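Local coordinates for protein monalysin (Pseudomonas entomophila, PDB 4MKO) that forms pores in host membranes as an aerolysin-like toxin, lysing cells and damaging the intestine of infected Drosophila, at residues V55-L59 with P198-V204; Y141-L145 with A181-R185; Y147-A151 with F222-W226; Y164-Q168 with L209-P215. All coordinates share one frame. Where two conformers were deposited one is given. Residues are numbered along the deposited sequence.

Contact 1: V55-L59 with P198-V204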
loop_
_atom_site.group_PDB
_atom_site.type_symbol
_atom_site.label_atom_id
_atom_site.label_comp_id
_atom_site.label_asym_id
_atom_site.label_seq_id
_atom_site.Cartn_x
_atom_site.Cartn_y
_atom_site.Cartn_z
ATOM N N VAL A 55 -1.637 -6.332 2.170
ATOM C CA VAL A 55 -2.579 -6.386 3.300
ATOM C C VAL A 55 -3.719 -5.378 3.202
ATOM O O VAL A 55 -4.751 -5.566 3.852
ATOM C CB VAL A 55 -1.876 -6.271 4.686
ATOM C CG1 VAL A 55 -1.071 -7.541 5.011
ATOM C CG2 VAL A 55 -1.002 -5.002 4.796
ATOM N N PHE A 56 -3.487 -4.259 2.501
ATOM C CA PHE A 56 -4.504 -3.208 2.475
ATOM C C PHE A 56 -4.379 -2.382 1.217
ATOM O O PHE A 56 -3.336 -2.371 0.572
ATOM C CB PHE A 56 -4.309 -2.314 3.727
ATOM C CG PHE A 56 -5.572 -1.617 4.199
ATOM C CD1 PHE A 56 -6.518 -2.298 4.960
ATOM C CD2 PHE A 56 -5.792 -0.275 3.920
ATOM C CE1 PHE A 56 -7.687 -1.662 5.387
ATOM C CE2 PHE A 56 -6.952 0.368 4.367
ATOM C CZ PHE A 56 -7.894 -0.333 5.090
ATOM N N ALA A 57 -5.451 -1.700 0.855
ATOM C CA ALA A 57 -5.410 -0.786 -0.292
ATOM C C ALA A 57 -6.258 0.383 0.092
ATOM O O ALA A 57 -7.332 0.184 0.664
ATOM C CB ALA A 57 -5.944 -1.452 -1.545
ATOM N N TYR A 58 -5.766 1.602 -0.144
ATOM C CA TYR A 58 -6.580 2.757 0.240
ATOM C C TYR A 58 -6.422 3.899 -0.737
ATOM O O TYR A 58 -5.520 3.879 -1.577
ATOM C CB TYR A 58 -6.336 3.190 1.699
ATOM C CG TYR A 58 -4.997 3.843 1.926
ATOM C CD1 TYR A 58 -3.858 3.078 2.169
ATOM C CD2 TYR A 58 -4.872 5.230 1.958
ATOM C CE1 TYR A 58 -2.625 3.677 2.408
ATOM C CE2 TYR A 58 -3.641 5.840 2.196
ATOM C CZ TYR A 58 -2.518 5.054 2.408
ATOM O OH TYR A 58 -1.302 5.618 2.652
ATOM N N LEU A 59 -7.288 4.898 -0.608
ATOM C CA LEU A 59 -7.266 6.060 -1.492
ATOM C C LEU A 59 -6.527 7.196 -0.799
ATOM O O LEU A 59 -6.932 7.640 0.290
ATOM C CB LEU A 59 -8.708 6.471 -1.818
ATOM C CG LEU A 59 -9.497 5.534 -2.741
ATOM C CD1 LEU A 59 -10.911 6.046 -2.937
ATOM C CD2 LEU A 59 -8.801 5.369 -4.080
ATOM N N PRO A 198 -10.016 11.121 3.589
ATOM C CA PRO A 198 -9.284 9.890 3.280
ATOM C C PRO A 198 -8.345 9.482 4.402
ATOM O O PRO A 198 -7.983 10.269 5.280
ATOM C CB PRO A 198 -8.509 10.243 2.000
ATOM C CG PRO A 198 -8.275 11.715 2.112
ATOM C CD PRO A 198 -9.517 12.264 2.786
ATOM N N LEU A 199 -7.981 8.217 4.373
ATOM C CA LEU A 199 -7.000 7.683 5.294
ATOM C C LEU A 199 -5.633 8.205 4.861
ATOM O O LEU A 199 -5.441 8.538 3.685
ATOM C CB LEU A 199 -7.009 6.148 5.208
ATOM C CG LEU A 199 -8.309 5.455 5.648
ATOM C CD1 LEU A 199 -8.289 3.983 5.284
ATOM C CD2 LEU A 199 -8.544 5.624 7.151
ATOM N N ASP A 200 -4.693 8.292 5.807
ATOM C CA ASP A 200 -3.324 8.678 5.517
ATOM C C ASP A 200 -2.384 7.566 6.013
ATOM O O ASP A 200 -2.829 6.622 6.672
ATOM C CB ASP A 200 -2.972 10.066 6.082
ATOM C CG ASP A 200 -3.098 10.227 7.584
ATOM O OD1 ASP A 200 -2.923 9.221 8.313
ATOM O OD2 ASP A 200 -3.321 11.369 8.038
ATOM N N TRP A 201 -1.099 7.671 5.674
ATOM C CA TRP A 201 -0.115 6.646 5.982
ATOM C C TRP A 201 0.055 6.371 7.482
ATOM O O TRP A 201 0.156 5.210 7.867
ATOM C CB TRP A 201 1.207 6.997 5.310
ATOM C CG TRP A 201 2.277 5.955 5.418
ATOM C CD1 TRP A 201 3.586 6.169 5.725
ATOM C CD2 TRP A 201 2.143 4.543 5.180
ATOM N NE1 TRP A 201 4.284 4.984 5.682
ATOM C CE2 TRP A 201 3.429 3.973 5.320
ATOM C CE3 TRP A 201 1.068 3.712 4.783
ATOM C CZ2 TRP A 201 3.664 2.607 5.172
ATOM C CZ3 TRP A 201 1.307 2.355 4.613
ATOM C CH2 TRP A 201 2.583 1.807 4.853
ATOM N N ASP A 202 0.091 7.425 8.318
ATOM C CA ASP A 202 0.211 7.299 9.779
ATOM C C ASP A 202 -0.958 6.482 10.341
ATOM O O ASP A 202 -0.735 5.513 11.083
ATOM C CB ASP A 202 0.280 8.698 10.425
ATOM C CG ASP A 202 0.652 8.662 11.890
ATOM O OD1 ASP A 202 -0.270 8.571 12.736
ATOM O OD2 ASP A 202 1.863 8.717 12.194
ATOM N N THR A 203 -2.196 6.830 9.940
ATOM C CA THR A 203 -3.424 6.158 10.370
ATOM C C THR A 203 -3.424 4.684 9.934
ATOM O O THR A 203 -3.745 3.809 10.740
ATOM C CB THR A 203 -4.670 6.914 9.880
ATOM O OG1 THR A 203 -4.605 8.252 10.371
ATOM C CG2 THR A 203 -5.982 6.258 10.338
ATOM N N VAL A 204 -3.091 4.415 8.660
ATOM C CA VAL A 204 -3.066 3.045 8.134
ATOM C C VAL A 204 -2.068 2.181 8.906
ATOM O O VAL A 204 -2.416 1.065 9.257
ATOM C CB VAL A 204 -2.856 3.008 6.589
ATOM C CG1 VAL A 204 -2.614 1.583 6.074
ATOM C CG2 VAL A 204 -4.072 3.614 5.881
HETATM O O HOH W 1 -8.833 6.771 2.026
#

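Contact 2: Y141-L145 with A181-R185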
loop_
_atom_site.group_PDB
_atom_site.type_symbol
_atom_site.label_atom_id
_atom_site.label_comp_id
_atom_site.label_asym_id
_atom_site.label_seq_id
_atom_site.Cartn_x
_atom_site.Cartn_y
_atom_site.Cartn_z
ATOM N N TYR A 141 -8.240 11.189 -5.796
ATOM C CA TYR A 141 -7.432 10.300 -4.951
ATOM C C TYR A 141 -6.676 9.326 -5.834
ATOM O O TYR A 141 -7.113 9.068 -6.954
ATOM C CB TYR A 141 -8.329 9.458 -4.026
ATOM C CG TYR A 141 -9.347 10.230 -3.223
ATOM C CD1 TYR A 141 -9.040 10.719 -1.956
ATOM C CD2 TYR A 141 -10.635 10.440 -3.713
ATOM C CE1 TYR A 141 -9.990 11.414 -1.200
ATOM C CE2 TYR A 141 -11.589 11.136 -2.969
ATOM C CZ TYR A 141 -11.274 11.589 -1.699
ATOM O OH TYR A 141 -12.233 12.264 -0.975
ATOM N N GLN A 142 -5.574 8.751 -5.329
ATOM C CA GLN A 142 -4.833 7.700 -6.046
ATOM C C GLN A 142 -4.813 6.446 -5.162
ATOM O O GLN A 142 -4.640 6.548 -3.943
ATOM C CB GLN A 142 -3.401 8.117 -6.378
ATOM C CG GLN A 142 -2.670 7.104 -7.278
ATOM C CD GLN A 142 -1.327 7.545 -7.800
ATOM O OE1 GLN A 142 -0.793 8.608 -7.449
ATOM N NE2 GLN A 142 -0.758 6.729 -8.666
ATOM N N VAL A 143 -4.944 5.276 -5.796
ATOM C CA VAL A 143 -4.914 3.988 -5.083
ATOM C C VAL A 143 -3.511 3.706 -4.580
ATOM O O VAL A 143 -2.532 3.749 -5.345
ATOM C CB VAL A 143 -5.430 2.819 -5.976
ATOM C CG1 VAL A 143 -5.221 1.467 -5.293
ATOM C CG2 VAL A 143 -6.898 3.019 -6.379
ATOM N N VAL A 144 -3.432 3.358 -3.292
ATOM C CA VAL A 144 -2.198 2.947 -2.622
ATOM C C VAL A 144 -2.320 1.471 -2.257
ATOM O O VAL A 144 -3.334 1.045 -1.684
ATOM C CB VAL A 144 -1.909 3.790 -1.367
ATOM C CG1 VAL A 144 -0.713 3.233 -0.593
ATOM C CG2 VAL A 144 -1.663 5.254 -1.728
ATOM N N LEU A 145 -1.280 0.696 -2.585
ATOM C CA LEU A 145 -1.178 -0.719 -2.254
ATOM C C LEU A 145 -0.253 -0.842 -1.064
ATOM O O LEU A 145 0.881 -0.364 -1.106
ATOM C CB LEU A 145 -0.668 -1.567 -3.446
ATOM C CG LEU A 145 -1.506 -1.458 -4.728
ATOM C CD1 LEU A 145 -0.778 -2.090 -5.931
ATOM C CD2 LEU A 145 -2.927 -2.055 -4.535
ATOM N N ALA A 181 4.384 0.841 1.255
ATOM C CA ALA A 181 3.285 1.213 0.368
ATOM C C ALA A 181 3.816 1.727 -0.965
ATOM O O ALA A 181 4.825 2.429 -1.007
ATOM C CB ALA A 181 2.422 2.267 1.035
ATOM N N ILE A 182 3.144 1.333 -2.044
ATOM C CA ILE A 182 3.440 1.741 -3.419
ATOM C C ILE A 182 2.113 2.208 -4.021
ATOM O O ILE A 182 1.044 1.905 -3.472
ATOM C CB ILE A 182 4.102 0.596 -4.264
ATOM C CG1 ILE A 182 3.104 -0.565 -4.588
ATOM C CG2 ILE A 182 5.408 0.063 -3.603
ATOM C CD1 ILE A 182 3.595 -1.659 -5.539
ATOM N N THR A 183 2.162 2.915 -5.149
ATOM C CA THR A 183 0.915 3.309 -5.803
ATOM C C THR A 183 0.594 2.388 -6.958
ATOM O O THR A 183 1.474 1.702 -7.494
ATOM C CB THR A 183 1.009 4.731 -6.368
ATOM O OG1 THR A 183 2.270 4.876 -7.028
ATOM C CG2 THR A 183 0.798 5.814 -5.313
ATOM N N GLN A 184 -0.677 2.419 -7.364
ATOM C CA GLN A 184 -1.206 1.733 -8.548
ATOM C C GLN A 184 -1.583 2.845 -9.537
ATOM O O GLN A 184 -1.936 3.944 -9.110
ATOM C CB GLN A 184 -2.462 0.921 -8.179
ATOM C CG GLN A 184 -2.951 -0.010 -9.279
ATOM C CD GLN A 184 -4.103 -0.859 -8.821
ATOM O OE1 GLN A 184 -5.059 -0.383 -8.196
ATOM N NE2 GLN A 184 -4.057 -2.125 -9.158
ATOM N N ARG A 185 -1.548 2.551 -10.845
ATOM C CA ARG A 185 -1.931 3.505 -11.896
ATOM C C ARG A 185 -3.472 3.568 -11.974
ATOM O O ARG A 185 -4.085 3.189 -12.978
ATOM C CB ARG A 185 -1.295 3.116 -13.239
ATOM C CG ARG A 185 -1.370 4.269 -14.247
ATOM C CD ARG A 185 -0.417 4.122 -15.418
ATOM N NE ARG A 185 -0.624 2.886 -16.162
ATOM C CZ ARG A 185 -1.399 2.768 -17.231
ATOM N NH1 ARG A 185 -2.086 3.812 -17.679
ATOM N NH2 ARG A 185 -1.506 1.599 -17.853
#

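Contact 3: Y147-A151 with F222-W226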
loop_
_atom_site.group_PDB
_atom_site.type_symbol
_atom_site.label_atom_id
_atom_site.label_comp_id
_atom_site.label_asym_id
_atom_site.label_seq_id
_atom_site.Cartn_x
_atom_site.Cartn_y
_atom_site.Cartn_z
ATOM N N TYR A 147 1.657 -3.261 1.887
ATOM C CA TYR A 147 2.245 -4.583 2.120
ATOM C C TYR A 147 2.772 -4.718 3.536
ATOM O O TYR A 147 3.259 -3.736 4.111
ATOM C CB TYR A 147 3.414 -4.820 1.112
ATOM C CG TYR A 147 2.948 -4.702 -0.318
ATOM C CD1 TYR A 147 2.834 -3.454 -0.931
ATOM C CD2 TYR A 147 2.476 -5.813 -1.012
ATOM C CE1 TYR A 147 2.314 -3.325 -2.214
ATOM C CE2 TYR A 147 1.972 -5.699 -2.308
ATOM C CZ TYR A 147 1.872 -4.446 -2.894
ATOM O OH TYR A 147 1.382 -4.306 -4.168
ATOM N N ALA A 148 2.661 -5.930 4.095
ATOM C CA ALA A 148 3.238 -6.249 5.401
ATOM C C ALA A 148 4.484 -7.087 5.121
ATOM O O ALA A 148 4.508 -7.893 4.175
ATOM C CB ALA A 148 2.256 -7.041 6.263
ATOM N N HIS A 149 5.516 -6.888 5.939
ATOM C CA HIS A 149 6.771 -7.566 5.736
ATOM C C HIS A 149 7.318 -8.097 7.048
ATOM O O HIS A 149 7.164 -7.453 8.088
ATOM C CB HIS A 149 7.808 -6.544 5.216
ATOM C CG HIS A 149 7.413 -5.775 3.994
ATOM N ND1 HIS A 149 7.681 -6.252 2.726
ATOM C CD2 HIS A 149 6.758 -4.599 3.888
ATOM C CE1 HIS A 149 7.215 -5.336 1.891
ATOM N NE2 HIS A 149 6.647 -4.330 2.543
ATOM N N ASN A 150 8.004 -9.236 6.979
ATOM C CA ASN A 150 8.788 -9.775 8.078
ATOM C C ASN A 150 10.196 -9.933 7.512
ATOM O O ASN A 150 10.449 -10.890 6.774
ATOM C CB ASN A 150 8.284 -11.121 8.638
ATOM C CG ASN A 150 9.315 -11.724 9.602
ATOM O OD1 ASN A 150 10.356 -11.111 9.896
ATOM N ND2 ASN A 150 9.082 -12.922 10.104
ATOM N N ALA A 151 11.070 -8.970 7.800
ATOM C CA ALA A 151 12.479 -8.999 7.394
ATOM C C ALA A 151 13.168 -9.802 8.488
ATOM O O ALA A 151 13.400 -9.299 9.599
ATOM C CB ALA A 151 13.035 -7.578 7.295
ATOM N N PHE A 222 -4.975 -10.392 9.418
ATOM C CA PHE A 222 -4.233 -11.110 8.381
ATOM C C PHE A 222 -3.161 -11.947 9.050
ATOM O O PHE A 222 -2.772 -11.681 10.193
ATOM C CB PHE A 222 -3.576 -10.149 7.351
ATOM C CG PHE A 222 -2.456 -9.276 7.883
ATOM C CD1 PHE A 222 -1.133 -9.716 7.857
ATOM C CD2 PHE A 222 -2.719 -8.000 8.374
ATOM C CE1 PHE A 222 -0.093 -8.902 8.321
ATOM C CE2 PHE A 222 -1.673 -7.181 8.837
ATOM C CZ PHE A 222 -0.369 -7.642 8.820
ATOM N N SER A 223 -2.649 -12.929 8.287
ATOM C CA SER A 223 -1.562 -13.805 8.716
ATOM C C SER A 223 -0.586 -13.971 7.563
ATOM O O SER A 223 -1.005 -14.001 6.395
ATOM C CB SER A 223 -2.094 -15.187 9.105
ATOM O OG SER A 223 -2.986 -15.136 10.209
ATOM N N PHE A 224 0.697 -14.102 7.882
ATOM C CA PHE A 224 1.679 -14.399 6.844
ATOM C C PHE A 224 1.595 -15.891 6.568
ATOM O O PHE A 224 1.338 -16.699 7.482
ATOM C CB PHE A 224 3.084 -14.101 7.322
ATOM C CG PHE A 224 3.452 -12.645 7.318
ATOM C CD1 PHE A 224 3.205 -11.849 8.428
ATOM C CD2 PHE A 224 4.054 -12.065 6.206
ATOM C CE1 PHE A 224 3.576 -10.502 8.437
ATOM C CE2 PHE A 224 4.420 -10.712 6.212
ATOM C CZ PHE A 224 4.179 -9.942 7.336
ATOM N N ASP A 225 1.844 -16.260 5.308
ATOM C CA ASP A 225 1.896 -17.662 4.913
ATOM C C ASP A 225 3.392 -18.072 4.809
ATOM O O ASP A 225 4.034 -17.842 3.779
ATOM C CB ASP A 225 1.128 -17.888 3.606
ATOM C CG ASP A 225 1.303 -19.279 3.016
ATOM O OD1 ASP A 225 1.657 -20.228 3.788
ATOM O OD2 ASP A 225 1.128 -19.423 1.790
ATOM N N TRP A 226 3.937 -18.688 5.886
ATOM C CA TRP A 226 5.355 -19.055 5.931
ATOM C C TRP A 226 5.777 -20.108 4.896
ATOM O O TRP A 226 6.976 -20.241 4.633
ATOM C CB TRP A 226 5.783 -19.494 7.334
ATOM C CG TRP A 226 5.300 -18.605 8.445
ATOM C CD1 TRP A 226 4.567 -18.991 9.529
ATOM C CD2 TRP A 226 5.583 -17.207 8.626
ATOM N NE1 TRP A 226 4.376 -17.928 10.378
ATOM C CE2 TRP A 226 4.965 -16.811 9.837
ATOM C CE3 TRP A 226 6.265 -16.232 7.862
ATOM C CZ2 TRP A 226 5.003 -15.490 10.301
ATOM C CZ3 TRP A 226 6.322 -14.926 8.338
ATOM C CH2 TRP A 226 5.717 -14.572 9.558
#

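Contact 4: Y164-Q168 with L209-P215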
loop_
_atom_site.group_PDB
_atom_site.type_symbol
_atom_site.label_atom_id
_atom_site.label_comp_id
_atom_site.label_asym_id
_atom_site.label_seq_id
_atom_site.Cartn_x
_atom_site.Cartn_y
_atom_site.Cartn_z
ATOM N N TYR A 164 6.762 2.961 12.135
ATOM C CA TYR A 164 5.990 1.972 12.893
ATOM C C TYR A 164 6.541 0.600 12.577
ATOM O O TYR A 164 6.679 0.231 11.406
ATOM C CB TYR A 164 4.495 2.030 12.503
ATOM C CG TYR A 164 3.806 3.311 12.921
ATOM C CD1 TYR A 164 3.245 3.440 14.187
ATOM C CD2 TYR A 164 3.713 4.394 12.050
ATOM C CE1 TYR A 164 2.609 4.616 14.578
ATOM C CE2 TYR A 164 3.088 5.581 12.436
ATOM C CZ TYR A 164 2.540 5.688 13.703
ATOM O OH TYR A 164 1.946 6.864 14.112
ATOM N N SER A 165 6.858 -0.167 13.619
ATOM C CA SER A 165 7.367 -1.512 13.427
ATOM C C SER A 165 7.202 -2.321 14.705
ATOM O O SER A 165 6.891 -1.770 15.770
ATOM C CB SER A 165 8.847 -1.480 13.020
ATOM O OG SER A 165 9.663 -0.949 14.053
ATOM N N LYS A 166 7.356 -3.632 14.576
ATOM C CA LYS A 166 7.353 -4.583 15.697
ATOM C C LYS A 166 8.482 -5.565 15.494
ATOM O O LYS A 166 8.695 -6.021 14.375
ATOM C CB LYS A 166 6.031 -5.356 15.788
ATOM C CG LYS A 166 4.831 -4.454 16.065
ATOM C CD LYS A 166 3.515 -5.208 16.189
ATOM C CE LYS A 166 2.451 -4.298 16.766
ATOM N NZ LYS A 166 1.122 -4.963 16.873
ATOM N N THR A 167 9.224 -5.874 16.558
ATOM C CA THR A 167 10.249 -6.922 16.470
ATOM C C THR A 167 9.694 -8.141 17.172
ATOM O O THR A 167 8.941 -8.011 18.153
ATOM C CB THR A 167 11.623 -6.507 17.003
ATOM O OG1 THR A 167 11.559 -6.271 18.407
ATOM C CG2 THR A 167 12.219 -5.308 16.266
ATOM N N GLN A 168 10.095 -9.334 16.711
ATOM C CA GLN A 168 9.631 -10.577 17.306
ATOM C C GLN A 168 10.802 -11.527 17.423
ATOM O O GLN A 168 11.573 -11.678 16.471
ATOM C CB GLN A 168 8.520 -11.197 16.447
ATOM C CG GLN A 168 7.979 -12.545 16.944
ATOM C CD GLN A 168 7.100 -12.414 18.161
ATOM O OE1 GLN A 168 6.229 -11.548 18.239
ATOM N NE2 GLN A 168 7.320 -13.275 19.147
ATOM N N LEU A 209 -0.975 -2.395 11.355
ATOM C CA LEU A 209 0.131 -3.109 12.007
ATOM C C LEU A 209 0.090 -3.091 13.523
ATOM O O LEU A 209 0.330 -4.114 14.171
ATOM C CB LEU A 209 1.467 -2.541 11.516
ATOM C CG LEU A 209 2.753 -3.166 12.121
ATOM C CD1 LEU A 209 2.901 -4.648 11.725
ATOM C CD2 LEU A 209 3.991 -2.366 11.729
ATOM N N MET A 210 -0.109 -1.911 14.093
ATOM C CA MET A 210 0.017 -1.762 15.544
ATOM C C MET A 210 -1.170 -2.325 16.300
ATOM O O MET A 210 -0.974 -3.045 17.284
ATOM C CB MET A 210 0.300 -0.294 15.926
ATOM C CG MET A 210 1.507 0.335 15.183
ATOM S SD MET A 210 3.037 -0.655 15.207
ATOM C CE MET A 210 3.543 -0.436 16.962
ATOM N N GLU A 211 -2.386 -2.042 15.812
ATOM C CA GLU A 211 -3.614 -2.470 16.477
ATOM C C GLU A 211 -4.197 -3.797 15.960
ATOM O O GLU A 211 -4.784 -4.516 16.761
ATOM C CB GLU A 211 -4.666 -1.348 16.449
ATOM C CG GLU A 211 -4.183 -0.125 17.219
ATOM C CD GLU A 211 -5.046 1.120 17.279
ATOM O OE1 GLU A 211 -6.249 1.046 16.940
ATOM O OE2 GLU A 211 -4.512 2.175 17.698
ATOM N N ASN A 212 -4.035 -4.131 14.664
ATOM C CA ASN A 212 -4.652 -5.320 14.057
ATOM C C ASN A 212 -3.754 -6.483 13.673
ATOM O O ASN A 212 -4.247 -7.467 13.107
ATOM C CB ASN A 212 -5.436 -4.936 12.834
ATOM C CG ASN A 212 -6.806 -4.493 13.194
ATOM O OD1 ASN A 212 -7.666 -5.316 13.518
ATOM N ND2 ASN A 212 -7.010 -3.178 13.196
ATOM N N TYR A 213 -2.472 -6.371 13.875
ATOM C CA TYR A 213 -1.642 -7.522 13.595
ATOM C C TYR A 213 -0.880 -7.829 14.854
ATOM O O TYR A 213 -0.400 -6.925 15.533
ATOM C CB TYR A 213 -0.708 -7.329 12.386
ATOM C CG TYR A 213 0.140 -8.554 12.140
ATOM C CD1 TYR A 213 -0.439 -9.758 11.733
ATOM C CD2 TYR A 213 1.507 -8.539 12.392
ATOM C CE1 TYR A 213 0.328 -10.915 11.575
ATOM C CE2 TYR A 213 2.287 -9.683 12.214
ATOM C CZ TYR A 213 1.690 -10.870 11.823
ATOM O OH TYR A 213 2.460 -11.997 11.691
ATOM N N ASN A 214 -0.792 -9.112 15.160
ATOM C CA ASN A 214 -0.120 -9.614 16.337
ATOM C C ASN A 214 0.967 -10.597 15.876
ATOM O O ASN A 214 0.631 -11.734 15.532
ATOM C CB ASN A 214 -1.166 -10.292 17.229
ATOM C CG ASN A 214 -0.650 -10.704 18.576
ATOM O OD1 ASN A 214 0.531 -10.999 18.740
ATOM N ND2 ASN A 214 -1.537 -10.756 19.563
ATOM N N PRO A 215 2.259 -10.179 15.833
ATOM C CA PRO A 215 3.318 -11.098 15.354
ATOM C C PRO A 215 3.436 -12.325 16.246
ATOM O O PRO A 215 3.799 -13.408 15.769
ATOM C CB PRO A 215 4.605 -10.253 15.421
ATOM C CG PRO A 215 4.159 -8.848 15.495
ATOM C CD PRO A 215 2.816 -8.856 16.179
#

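Contact 1: V55-L59 with P198-V204
Residues 55-59 run along the central strand 46-67, while 198-204 arrive as an extended loop and enter helix 201-211. The backbones stay apart: Leu-59 and Pro-198 have CA atoms 6.4 Å from each other, Phe-56 and Val-204 8.6 Å, and no direct hydrogen bond crosses. One water does the bridging, donating to Leu-59 O (2.7 Å) and accepting from Leu-199 N (2.9 Å). Tyr-58 is the centre of the packing. Val-204 CG2 sits over its ring face, 3.8 Å from the centroid, a CH-pi contact, while Leu-199 CB lies 4.0 Å from Tyr-58 CD2. Phe-56 adds its ring edge, with CE2 4.0 Å from Leu-199 CD1; Trp-31 meets the same ring edge-to-face. On the helix side, Asp-200 is the N-cap, its OD1 taking Thr-203 N at 3.0 Å and Thr-203 OG1 at 2.8 Å. At Val-55 and Phe-56, both opposite Val-146, the strand carries a classic beta bulge. A capped helix start thus packs against a bulged strand of the aerolysin-like fold.

Contact 2: Y141-L145 with A181-R185
Two long strands of the aerolysin-like sheet, 136-151 and 173-191, pair antiparallel here, with a strong twist: the short segments make an angle of 139°. Leu-145 and Ile-182 form a hydrogen-bonded pair, Leu-145 N to Ile-182 O at 2.8 Å and Ile-182 N to Leu-145 O at 3.0 Å. Val-144 and Thr-183 follow as the non-hydrogen-bonded pair, and Gln-184 N then reaches Val-143 O at 3.0 Å. The side chains sort by face. Val-144, in the t rotamer, places CG1 3.7 Å from Ala-181 CB, on the face it shares with Thr-183. On the other face Leu-145 (m, t) sets CB 4.1 Å from CG1 of Ile-182, and its CD1 lies 4.1 Å from Gln-184 CB. Gln-184 extends t, t, so that its NE2 can bond Ser-111 O and Asp-13 OD1. Thr-183 is p, and its OG1 bonds Thr-80 O. That same carbonyl accepts from Gln-142, whose fully extended t, t chain also spans the strand gap, its NE2 donating to Gln-184 O at 3.1 Å.

Contact 3: Y147-A151 with F222-W226
The ring of Phe-224 points its edge at the backbone of strand 147-151, with Asn-150 CB over one face, 4.5 Å from Phe-224 CZ. At that edge Phe-224 CE2 is 3.5 Å from Ala-148 O, and Phe-224 CZ is 3.6 Å from His-149 N. This is the C-terminal tail packing on the long sheet of the aerolysin-like fold, an irregular segment following strand 219-220 and running roughly along the strand, 34° off its direction. No hydrogen bond joins the two segments, and the tail's aromatic side chains make the contact. Ala-148 is the small residue the two phenylalanine rings close on. Ala-148 CB lies 3.6 Å from Phe-224 CZ and also 3.6 Å from Phe-222 CE1; Phe-222 in turn packs on Val-55 of the neighbouring strand. Across the sheet, the CB of His-149 points away from the tail, and its ring nitrogens bond Thr-52 and Ser-180. The tail backbone is fastened to other parts of the chain: Ser-223 O accepts from Arg-53, and Asp-225 N donates to Thr-36. Farther along, Trp-226 brings the end of its indole up to the strand, where its CH2 lies 3.8 Å from Asn-150 ND2, an amide that donates to Asp-175 OD2.

Contact 4: Y164-Q168 with L209-P215
Lys-166, Met-210 and Pro-215 give up the most surface where strand 165-170, on the sheet of the aerolysin-like fold, covers the end of helix 201-211 and the short strand 213-214. The extended side chain of Lys-166 reaches from the strand toward the helix end, and its ammonium donates to three main-chain carbonyls, with NZ 2.9 Å from Leu-209 O, 2.9 Å from Met-210 O and 2.8 Å from Tyr-213 O. Two of these belong to the last turn of the helix, which widens to pi type, so the positive charge sits where the helix runs out. Pro-215 flanks the aliphatic part of the lysine, its CD 3.7 Å from Lys-166 CD, and its CB is also 3.5 Å from Gln-168 OE1. Met-210 curls in an all-m conformation back to the strand. Met-210 CE is 3.8 Å from Ser-165 O, and its sulfur makes a Met-aromatic contact at the edge of Tyr-164, whose hydroxyl is hydrogen-bonded to Asp-202. Closest to that ring is Met-210 CG, 3.7 Å from Tyr-164 CD1.

Contacts 1, 2 and 3 meet on the central sheet, where strand 136-151 lies between strands 46-67 and 173-191. Contacts 1 and 2 have centres about 10 Å apart and share the ladder at Tyr-58 O and Val-144 N (2.8 Å, probably a hydrogen bond). Contact 3 continues along strand 136-151, and Val-55 CG1 of contact 1 touches Phe-222 CD1 at 3.6 Å. Helix 201-211 serves contact 1 with its start and contact 4 with its end, and the hydrogen bond between Asp-202 OD2 and Tyr-164 OH (2.7 Å) ties these two contacts together. Tyr-213 of contact 4 stacks on Phe-222 of contact 3. Contacts 2 and 4 do not touch, their nearest atoms about 10 Å apart. A mercury ion lies about 4 Å from the Leu-145 side chain.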